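Local atomic coordinates of alpha-galactosidase 1 (Saccharomyces cerevisiae, PDB entry 3LRK), a protein that hydrolyses terminal, non-reducing alpha-D-galactose residues from alpha-D-galactosides, including galactose oligosaccharides, galactomannans and galactolipids. Residues Gly33-Asn38 / Tyr68-Asp73; Ala358-Gly363 / His460-Tyr465; Arg367-Thr372 / Thr455-His460. The protein carries 1 engineered substitution. One frame throughout, in Å; residues are numbered along the deposited sequence.

Interaction 1: Gly33-Asn38 / Tyr68-Asp73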
loop_
_atom_site.group_PDB
_atom_site.type_symbol
_atom_site.label_atom_id
_atom_site.label_comp_id
_atom_site.label_asym_id
_atom_site.label_seq_id
_atom_site.Cartn_x
_atom_site.Cartn_y
_atom_site.Cartn_z
ATOM N N GLY A 33 -20.007 19.037 -23.052
ATOM C CA GLY A 33 -20.835 20.092 -22.508
ATOM C C GLY A 33 -20.055 21.180 -21.810
ATOM O O GLY A 33 -18.954 21.519 -22.219
ATOM N N TRP A 34 -20.636 21.708 -20.742
ATOM C CA TRP A 34 -20.061 22.812 -19.992
ATOM C C TRP A 34 -20.527 22.741 -18.537
ATOM O O TRP A 34 -21.655 22.328 -18.251
ATOM C CB TRP A 34 -20.484 24.140 -20.638
ATOM C CG TRP A 34 -20.156 25.395 -19.846
ATOM C CD1 TRP A 34 -18.995 26.117 -19.896
ATOM C CD2 TRP A 34 -21.012 26.079 -18.924
ATOM N NE1 TRP A 34 -19.069 27.199 -19.049
ATOM C CE2 TRP A 34 -20.296 27.204 -18.442
ATOM C CE3 TRP A 34 -22.316 25.854 -18.451
ATOM C CZ2 TRP A 34 -20.837 28.096 -17.508
ATOM C CZ3 TRP A 34 -22.853 26.749 -17.518
ATOM C CH2 TRP A 34 -22.111 27.855 -17.063
ATOM N N ASP A 35 -19.649 23.157 -17.629
ATOM C CA ASP A 35 -19.940 23.204 -16.200
ATOM C C ASP A 35 -19.513 24.594 -15.700
ATOM O O ASP A 35 -18.452 25.097 -16.081
ATOM C CB ASP A 35 -19.175 22.070 -15.484
ATOM C CG ASP A 35 -19.460 21.987 -13.984
ATOM O OD1 ASP A 35 -19.320 23.013 -13.269
ATOM O OD2 ASP A 35 -19.790 20.865 -13.502
ATOM N N ASN A 36 -20.340 25.201 -14.857
ATOM C CA ASN A 36 -20.134 26.584 -14.402
ATOM C C ASN A 36 -19.060 26.789 -13.331
ATOM O O ASN A 36 -18.711 27.933 -13.011
ATOM C CB ASN A 36 -21.453 27.149 -13.871
ATOM C CG ASN A 36 -21.898 26.467 -12.585
ATOM O OD1 ASN A 36 -21.491 26.844 -11.476
ATOM N ND2 ASN A 36 -22.726 25.457 -12.727
ATOM N N TRP A 37 -18.546 25.696 -12.768
ATOM C CA TRP A 37 -17.712 25.799 -11.570
ATOM C C TRP A 37 -16.428 26.628 -11.746
ATOM O O TRP A 37 -16.239 27.623 -11.033
ATOM C CB TRP A 37 -17.381 24.426 -10.960
ATOM C CG TRP A 37 -16.692 24.615 -9.651
ATOM C CD1 TRP A 37 -15.359 24.495 -9.395
ATOM C CD2 TRP A 37 -17.304 25.041 -8.428
ATOM N NE1 TRP A 37 -15.101 24.794 -8.070
ATOM C CE2 TRP A 37 -16.278 25.135 -7.458
ATOM C CE3 TRP A 37 -18.624 25.336 -8.053
ATOM C CZ2 TRP A 37 -16.532 25.516 -6.136
ATOM C CZ3 TRP A 37 -18.877 25.712 -6.732
ATOM C CH2 TRP A 37 -17.833 25.804 -5.795
ATOM N N ASN A 38 -15.558 26.220 -12.676
ATOM C CA ASN A 38 -14.240 26.862 -12.830
ATOM C C ASN A 38 -14.300 28.384 -12.815
ATOM O O ASN A 38 -13.402 29.033 -12.284
ATOM C CB ASN A 38 -13.509 26.386 -14.089
ATOM C CG ASN A 38 -12.954 24.966 -13.956
ATOM O OD1 ASN A 38 -12.852 24.418 -12.851
ATOM N ND2 ASN A 38 -12.592 24.367 -15.088
ATOM N N TYR A 68 -24.526 19.106 -22.959
ATOM C CA TYR A 68 -24.851 19.059 -21.533
ATOM C C TYR A 68 -24.472 20.376 -20.856
ATOM O O TYR A 68 -23.296 20.752 -20.825
ATOM C CB TYR A 68 -24.155 17.874 -20.843
ATOM C CG TYR A 68 -24.777 16.536 -21.149
ATOM C CD1 TYR A 68 -25.979 16.154 -20.556
ATOM C CD2 TYR A 68 -24.158 15.643 -22.021
ATOM C CE1 TYR A 68 -26.558 14.912 -20.836
ATOM C CE2 TYR A 68 -24.727 14.402 -22.310
ATOM C CZ TYR A 68 -25.920 14.044 -21.711
ATOM O OH TYR A 68 -26.481 12.826 -21.995
ATOM N N ILE A 69 -25.486 21.087 -20.371
ATOM C CA ILE A 69 -25.310 22.279 -19.536
ATOM C C ILE A 69 -25.391 21.824 -18.084
ATOM O O ILE A 69 -26.487 21.514 -17.564
ATOM C CB ILE A 69 -26.397 23.364 -19.835
ATOM C CG1 ILE A 69 -26.364 23.777 -21.318
ATOM C CG2 ILE A 69 -26.237 24.580 -18.899
ATOM C CD1 ILE A 69 -24.996 24.339 -21.804
ATOM N N ILE A 70 -24.228 21.750 -17.443
ATOM C CA ILE A 70 -24.132 21.131 -16.123
ATOM C C ILE A 70 -23.993 22.169 -15.015
ATOM O O ILE A 70 -22.956 22.818 -14.875
ATOM C CB ILE A 70 -22.967 20.108 -16.029
ATOM C CG1 ILE A 70 -23.025 19.093 -17.176
ATOM C CG2 ILE A 70 -22.991 19.397 -14.665
ATOM C CD1 ILE A 70 -21.655 18.469 -17.513
ATOM N N LEU A 71 -25.063 22.306 -14.242
ATOM C CA LEU A 71 -25.100 23.152 -13.062
ATOM C C LEU A 71 -24.404 22.385 -11.943
ATOM O O LEU A 71 -24.783 21.248 -11.639
ATOM C CB LEU A 71 -26.546 23.456 -12.669
ATOM C CG LEU A 71 -26.806 24.218 -11.356
ATOM C CD1 LEU A 71 -26.314 25.657 -11.426
ATOM C CD2 LEU A 71 -28.269 24.159 -10.985
ATOM N N ASP A 72 -23.398 23.014 -11.342
ATOM C CA ASP A 72 -22.578 22.377 -10.309
ATOM C C ASP A 72 -23.141 22.661 -8.903
ATOM O O ASP A 72 -24.354 22.720 -8.725
ATOM C CB ASP A 72 -21.112 22.823 -10.472
ATOM C CG ASP A 72 -20.108 21.756 -10.024
ATOM O OD1 ASP A 72 -19.739 20.877 -10.832
ATOM O OD2 ASP A 72 -19.675 21.812 -8.855
ATOM N N ASP A 73 -22.257 22.812 -7.915
ATOM C CA ASP A 73 -22.602 22.915 -6.487
ATOM C C ASP A 73 -23.351 24.223 -6.156
ATOM O O ASP A 73 -23.506 25.087 -7.019
ATOM C CB ASP A 73 -21.293 22.832 -5.679
ATOM C CG ASP A 73 -21.465 22.258 -4.260
ATOM O OD1 ASP A 73 -22.583 22.217 -3.689
ATOM O OD2 ASP A 73 -20.431 21.830 -3.705
#
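With CG anti to its backbone N (chi1 -177°), Asp-35 sends its carboxylate from the face it shares with Ile-70 toward Asp-72, which, its chi1 of -149° well off a staggered value, leans across from the loop after strand 68-70. The two acid groups cross obliquely, their planes 57° apart, and Asp-35 OD2 comes within 2.7 Å of Asp-72 OD1. Asp-35 OD1 uses its anti lone pair to accept from Trp-37 N at 2.8 Å, a capping bond at the turn into the following helix that holds the carboxylate in orientation. The Trp-37 side chain, also with CG anti to its backbone N, crosses that of Asp-72 obliquely, Trp-37 CE3 3.8 Å from Asp-72 OD2, and runs beside that of Asp-73, Trp-37 CZ3 3.9 Å from Asp-73 CB.

Behind this polar end, Trp-34 N donates to Tyr-68 O at 2.8 Å and Ile-70 N to Trp-34 O at 2.8 Å, both nearly along the C=O axis. A CB on Gly-33 would collide with Tyr-68 O. Trp-34 CE3, at the indole edge, lies 4.1 Å from Ile-69 CG2, and both side chains pack on helix 46-58. With this helix between them in the chain, the two parallel strands make a beta-alpha-beta unit of the TIM barrel.

The substrate-binding residues Asp-72 and Asp-73 each hydrogen-bond a glycerol, probably from the crystallisation liquor; Asp-73 OD1 is hydrogen-bonded to Thr-120 OG1 and Asp-73 OD2 to Ala-122 N. Lys-147 forms a salt bridge with Asp-72 OD1 and a long, weak ion pair with Asp-35 OD2. Crowding two acids so closely would tend to raise their proton affinity, which the lysine charge would probably counter, so the three ionisations are likely to be coupled.

Interaction 2: Ala358-Gly363 / His460-Tyr465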
loop_
_atom_site.group_PDB
_atom_site.type_symbol
_atom_site.label_atom_id
_atom_site.label_comp_id
_atom_site.label_asym_id
_atom_site.label_seq_id
_atom_site.Cartn_x
_atom_site.Cartn_y
_atom_site.Cartn_z
ATOM N N ALA A 358 -0.046 10.590 -31.284
ATOM C CA ALA A 358 0.316 11.822 -30.584
ATOM C C ALA A 358 1.796 11.805 -30.251
ATOM O O ALA A 358 2.293 10.859 -29.637
ATOM C CB ALA A 358 -0.519 12.003 -29.307
ATOM N N LEU A 359 2.507 12.834 -30.690
ATOM C CA LEU A 359 3.866 13.064 -30.218
ATOM C C LEU A 359 3.841 14.247 -29.253
ATOM O O LEU A 359 3.593 15.391 -29.642
ATOM C CB LEU A 359 4.837 13.273 -31.384
ATOM C CG LEU A 359 5.129 11.999 -32.191
ATOM C CD1 LEU A 359 5.850 12.317 -33.505
ATOM C CD2 LEU A 359 5.946 11.012 -31.359
ATOM N N LEU A 360 4.067 13.948 -27.979
ATOM C CA LEU A 360 3.831 14.915 -26.923
ATOM C C LEU A 360 5.148 15.380 -26.313
ATOM O O LEU A 360 5.920 14.580 -25.776
ATOM C CB LEU A 360 2.887 14.320 -25.863
ATOM C CG LEU A 360 2.471 15.130 -24.629
ATOM C CD1 LEU A 360 1.650 16.369 -25.018
ATOM C CD2 LEU A 360 1.676 14.229 -23.691
ATOM N N ASN A 361 5.402 16.679 -26.421
ATOM C CA ASN A 361 6.627 17.280 -25.912
ATOM C C ASN A 361 6.371 18.031 -24.607
ATOM O O ASN A 361 6.067 19.225 -24.609
ATOM C CB ASN A 361 7.251 18.212 -26.968
ATOM C CG ASN A 361 8.557 18.841 -26.506
ATOM O OD1 ASN A 361 9.165 18.408 -25.524
ATOM N ND2 ASN A 361 8.990 19.878 -27.210
ATOM N N GLY A 362 6.512 17.329 -23.492
ATOM C CA GLY A 362 6.355 17.951 -22.179
ATOM C C GLY A 362 7.612 18.637 -21.672
ATOM O O GLY A 362 7.642 19.106 -20.537
ATOM N N GLY A 363 8.649 18.687 -22.509
ATOM C CA GLY A 363 9.901 19.372 -22.174
ATOM C C GLY A 363 9.802 20.882 -22.342
ATOM O O GLY A 363 8.843 21.389 -22.922
ATOM N N HIS A 460 5.993 22.068 -24.369
ATOM C CA HIS A 460 4.652 21.818 -23.808
ATOM C C HIS A 460 3.580 21.699 -24.894
ATOM O O HIS A 460 2.424 22.066 -24.687
ATOM C CB HIS A 460 4.263 22.914 -22.796
ATOM C CG HIS A 460 5.025 22.861 -21.508
ATOM N ND1 HIS A 460 4.632 23.558 -20.386
ATOM C CD2 HIS A 460 6.147 22.187 -21.157
ATOM C CE1 HIS A 460 5.482 23.325 -19.403
ATOM N NE2 HIS A 460 6.408 22.492 -19.842
ATOM N N GLY A 461 3.969 21.178 -26.053
ATOM C CA GLY A 461 3.073 21.077 -27.195
ATOM C C GLY A 461 2.957 19.680 -27.762
ATOM O O GLY A 461 3.469 18.706 -27.183
ATOM N N ILE A 462 2.320 19.585 -28.925
ATOM C CA ILE A 462 1.920 18.299 -29.474
ATOM C C ILE A 462 1.946 18.267 -31.007
ATOM O O ILE A 462 1.621 19.256 -31.667
ATOM C CB ILE A 462 0.501 17.868 -28.909
ATOM C CG1 ILE A 462 0.231 16.377 -29.127
ATOM C CG2 ILE A 462 -0.640 18.771 -29.433
ATOM C CD1 ILE A 462 -1.073 15.867 -28.481
ATOM N N ALA A 463 2.371 17.133 -31.552
ATOM C CA ALA A 463 2.048 16.773 -32.928
ATOM C C ALA A 463 0.944 15.724 -32.869
ATOM O O ALA A 463 1.133 14.619 -32.345
ATOM C CB ALA A 463 3.279 16.239 -33.663
ATOM N N PHE A 464 -0.215 16.070 -33.411
ATOM C CA PHE A 464 -1.399 15.221 -33.290
ATOM C C PHE A 464 -1.870 14.792 -34.685
ATOM O O PHE A 464 -2.361 15.619 -35.457
ATOM C CB PHE A 464 -2.487 15.993 -32.532
ATOM C CG PHE A 464 -3.540 15.125 -31.893
ATOM C CD1 PHE A 464 -3.192 14.012 -31.123
ATOM C CD2 PHE A 464 -4.886 15.446 -32.031
ATOM C CE1 PHE A 464 -4.172 13.227 -30.530
ATOM C CE2 PHE A 464 -5.876 14.663 -31.432
ATOM C CZ PHE A 464 -5.512 13.558 -30.679
ATOM N N TYR A 465 -1.711 13.506 -34.997
ATOM C CA TYR A 465 -1.966 12.991 -36.352
ATOM C C TYR A 465 -3.044 11.928 -36.467
ATOM O O TYR A 465 -3.244 11.117 -35.556
ATOM C CB TYR A 465 -0.701 12.372 -36.953
ATOM C CG TYR A 465 0.520 13.248 -36.984
ATOM C CD1 TYR A 465 1.698 12.829 -36.375
ATOM C CD2 TYR A 465 0.509 14.486 -37.627
ATOM C CE1 TYR A 465 2.843 13.610 -36.402
ATOM C CE2 TYR A 465 1.652 15.286 -37.652
ATOM C CZ TYR A 465 2.813 14.833 -37.041
ATOM O OH TYR A 465 3.951 15.598 -37.053
HETATM O O HOH W 1 8.726 21.100 -19.086
#
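Asn-361 ND2 is gripped by three backbone carbonyls, Val-457 O, Val-365 O and, weakly, Pro-458 O. The other end of the same amide, OD1, accepts from Gly-363 N at 3.1 Å, closing an Asx turn in which the donor stands 46° out of the carbonyl plane. With CG anti to the backbone N, the amide is placed so that ND2 and OD1 are both engaged as the chain leaves strand 358-361.

Beyond the turn, His-460 N donates to Gly-363 O at 3.3 Å, and a water in the plane of the imidazole joins His-460 NE2 (2.8 Å) to Gly-362 O, to which it donates. His-460 ND1 is hydrogen-bonded to Glu-275 OE2. Along the strands, Leu-359 and Ala-463 exchange two backbone bonds, the straighter running from Leu-359 N to Ala-463 O at 2.8 Å. Ala-358 CB sits in plane at the ring edge of Phe-464, 3.8 Å from CD1, with Ile-462 CD1 at 4.0 Å from the same methyl. This face, with Ala-358, Ile-462 and Phe-464, packs against helix 273-285 of the barrel. Strands 355-361 and 461-469 are the two central strands of the six-stranded antiparallel sheet in the C-terminal beta sandwich of the GH27 enzyme.

Interaction 3: Arg367-Thr372 / Thr455-His460. With NAG (2-acetamido-2-deoxy-beta-D-glucopyranose), chain G.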
loop_
_atom_site.group_PDB
_atom_site.type_symbol
_atom_site.label_atom_id
_atom_site.label_comp_id
_atom_site.label_asym_id
_atom_site.label_seq_id
_atom_site.Cartn_x
_atom_site.Cartn_y
_atom_site.Cartn_z
ATOM N N ARG A 367 11.636 20.658 -29.567
ATOM C CA ARG A 367 12.529 19.552 -29.893
ATOM C C ARG A 367 12.033 18.760 -31.102
ATOM O O ARG A 367 10.830 18.729 -31.374
ATOM C CB ARG A 367 12.735 18.632 -28.681
ATOM C CG ARG A 367 11.693 17.529 -28.532
ATOM C CD ARG A 367 11.774 16.823 -27.196
ATOM N NE ARG A 367 13.008 16.066 -26.989
ATOM C CZ ARG A 367 13.970 16.414 -26.131
ATOM N NH1 ARG A 367 13.857 17.525 -25.403
ATOM N NH2 ARG A 367 15.051 15.650 -25.999
ATOM N N PRO A 368 12.963 18.135 -31.842
ATOM C CA PRO A 368 12.534 17.187 -32.864
ATOM C C PRO A 368 12.018 15.905 -32.204
ATOM O O PRO A 368 12.577 15.450 -31.206
ATOM C CB PRO A 368 13.819 16.917 -33.651
ATOM C CG PRO A 368 14.911 17.133 -32.651
ATOM C CD PRO A 368 14.433 18.266 -31.789
ATOM N N MET A 369 10.940 15.356 -32.751
ATOM C CA MET A 369 10.354 14.115 -32.255
ATOM C C MET A 369 10.102 13.178 -33.433
ATOM O O MET A 369 9.763 13.618 -34.535
ATOM C CB MET A 369 9.053 14.381 -31.482
ATOM C CG MET A 369 9.238 15.148 -30.168
ATOM S SD MET A 369 7.808 15.100 -29.055
ATOM C CE MET A 369 7.924 13.420 -28.431
ATOM N N ASN A 370 10.306 11.898 -33.197
ATOM C CA ASN A 370 10.298 10.879 -34.215
ATOM C C ASN A 370 9.636 9.558 -33.825
ATOM O O ASN A 370 9.730 9.160 -32.706
ATOM C CB ASN A 370 11.736 10.600 -34.654
ATOM C CG ASN A 370 12.592 10.001 -33.567
ATOM O OD1 ASN A 370 12.764 8.835 -33.521
ATOM N ND2 ASN A 370 13.159 10.819 -32.725
ATOM N N THR A 371 9.020 8.870 -34.773
ATOM C CA THR A 371 8.552 7.508 -34.573
ATOM C C THR A 371 8.557 6.739 -35.901
ATOM O O THR A 371 8.929 7.286 -36.943
ATOM C CB THR A 371 7.158 7.469 -33.877
ATOM O OG1 THR A 371 6.840 6.114 -33.538
ATOM C CG2 THR A 371 6.061 8.057 -34.767
ATOM N N THR A 372 8.169 5.466 -35.841
ATOM C CA THR A 372 8.123 4.578 -37.002
ATOM C C THR A 372 6.786 3.853 -36.989
ATOM O O THR A 372 6.069 3.902 -35.991
ATOM C CB THR A 372 9.237 3.501 -36.935
ATOM O OG1 THR A 372 9.014 2.663 -35.798
ATOM C CG2 THR A 372 10.635 4.126 -36.829
ATOM N N THR A 455 9.281 15.253 -36.892
ATOM C CA THR A 455 8.637 16.562 -36.753
ATOM C C THR A 455 9.318 17.342 -35.649
ATOM O O THR A 455 9.997 16.767 -34.808
ATOM C CB THR A 455 7.143 16.468 -36.355
ATOM O OG1 THR A 455 6.594 15.207 -36.756
ATOM C CG2 THR A 455 6.344 17.622 -36.972
ATOM N N THR A 456 9.111 18.651 -35.651
ATOM C CA THR A 456 9.533 19.513 -34.562
ATOM C C THR A 456 8.292 19.854 -33.744
ATOM O O THR A 456 7.277 20.281 -34.301
ATOM C CB THR A 456 10.203 20.798 -35.095
ATOM O OG1 THR A 456 11.395 20.446 -35.808
ATOM C CG2 THR A 456 10.560 21.756 -33.953
ATOM N N VAL A 457 8.381 19.636 -32.430
ATOM C CA VAL A 457 7.247 19.838 -31.516
ATOM C C VAL A 457 7.591 20.931 -30.502
ATOM O O VAL A 457 8.608 20.836 -29.810
ATOM C CB VAL A 457 6.834 18.520 -30.789
ATOM C CG1 VAL A 457 5.548 18.721 -30.001
ATOM C CG2 VAL A 457 6.642 17.380 -31.787
ATOM N N PRO A 458 6.748 21.980 -30.422
ATOM C CA PRO A 458 6.989 23.082 -29.492
ATOM C C PRO A 458 7.006 22.627 -28.031
ATOM O O PRO A 458 6.420 21.590 -27.688
ATOM C CB PRO A 458 5.806 24.029 -29.738
ATOM C CG PRO A 458 5.230 23.632 -31.044
ATOM C CD PRO A 458 5.524 22.178 -31.217
ATOM N N ALA A 459 7.680 23.404 -27.185
ATOM C CA ALA A 459 7.676 23.178 -25.738
ATOM C C ALA A 459 6.249 23.084 -25.200
ATOM O O ALA A 459 5.398 23.920 -25.538
ATOM C CB ALA A 459 8.421 24.293 -25.038
ATOM N N HIS A 460 5.993 22.068 -24.369
ATOM C CA HIS A 460 4.652 21.818 -23.808
ATOM C C HIS A 460 3.580 21.699 -24.894
ATOM O O HIS A 460 2.424 22.066 -24.687
ATOM C CB HIS A 460 4.263 22.914 -22.796
ATOM C CG HIS A 460 5.025 22.861 -21.508
ATOM N ND1 HIS A 460 4.632 23.558 -20.386
ATOM C CD2 HIS A 460 6.147 22.187 -21.157
ATOM C CE1 HIS A 460 5.482 23.325 -19.403
ATOM N NE2 HIS A 460 6.408 22.492 -19.842
HETATM C C1 NAG G . 13.863 10.881 -31.470
HETATM C C2 NAG G . 13.992 10.025 -30.201
HETATM C C3 NAG G . 15.098 10.532 -29.263
HETATM C C4 NAG G . 16.415 10.756 -30.007
HETATM C C5 NAG G . 16.188 11.529 -31.313
HETATM C C6 NAG G . 17.462 11.560 -32.155
HETATM C C7 NAG G . 12.252 8.740 -29.077
HETATM C C8 NAG G . 11.040 8.783 -28.192
HETATM N N2 NAG G . 12.725 9.916 -29.491
HETATM O O3 NAG G . 15.311 9.606 -28.222
HETATM O O4 NAG G . 17.320 11.446 -29.168
HETATM O O5 NAG G . 15.140 10.959 -32.089
HETATM O O6 NAG G . 17.992 12.868 -32.141
HETATM O O7 NAG G . 12.762 7.660 -29.382
#
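The flat amide of Asn-370 carries the N-acetylglucosamine at its nitrogen corner, ND2 bonded to NAG C1 at 1.4 Å; OD1 is cis to C1 across the CG-ND2 bond, Asn-370 OD1 to NAG C1 3.1 Å. CG occupies the crowded position between backbone N and carbonyl carbon (chi1 65°). The other flat polar group, the Arg-367 guanidinium, is tied through NH1 to Asp-334 in a salt bridge.

The strands are held mainly by backbone bonds. Four bonds span the hydrogen-bonded pairs Arg-367/Val-457 and Met-369/Thr-455; the straightest runs from Val-457 N to Arg-367 O (2.8 Å), the shortest from Met-369 N to Thr-455 O (2.7 Å). Between them Pro-368 CA approaches Thr-455 O at 3.2 Å. Met-369 leaves with CG anti to the carbonyl carbon and bends at chi3 (74°), crossing Val-457 obliquely so that Met-369 SD lies 3.7 Å from Val-457 CG2. An alanine here would lose CG, SD and CE, and would probably loosen the apolar contact with Val-457 and with Ile-343 of the larger sheet. The two strands cross at 129° and form a small antiparallel sheet against strands 342-349 and 355-361, the layered arrangement of the C-terminal beta sandwich, with an N-glycan on its surface.

Interactions 2 and 3 are joined within the C-terminal domain, their centres about 7 Å apart. They share His-460: interaction 2 pairs strand 355-361 with 461-469, and interaction 3 pairs the next strand, 367-371, with 453-457, the strand just before 461-469. The probable hydrogen bonds from Asn-361 ND2 to Val-457 O (2.8 Å) and between Tyr-465 OH and Thr-455 OG1 (2.7 Å) link the two sheets. Interaction 1 belongs to the barrel, on the opposite side of the chain's centre, its nearest atoms about 17 Å from interaction 2 and about 18 Å from interaction 3. It alone borders the active site: the side chain of Asp-73 is about 6 Å from that of the nucleophile Asp-149.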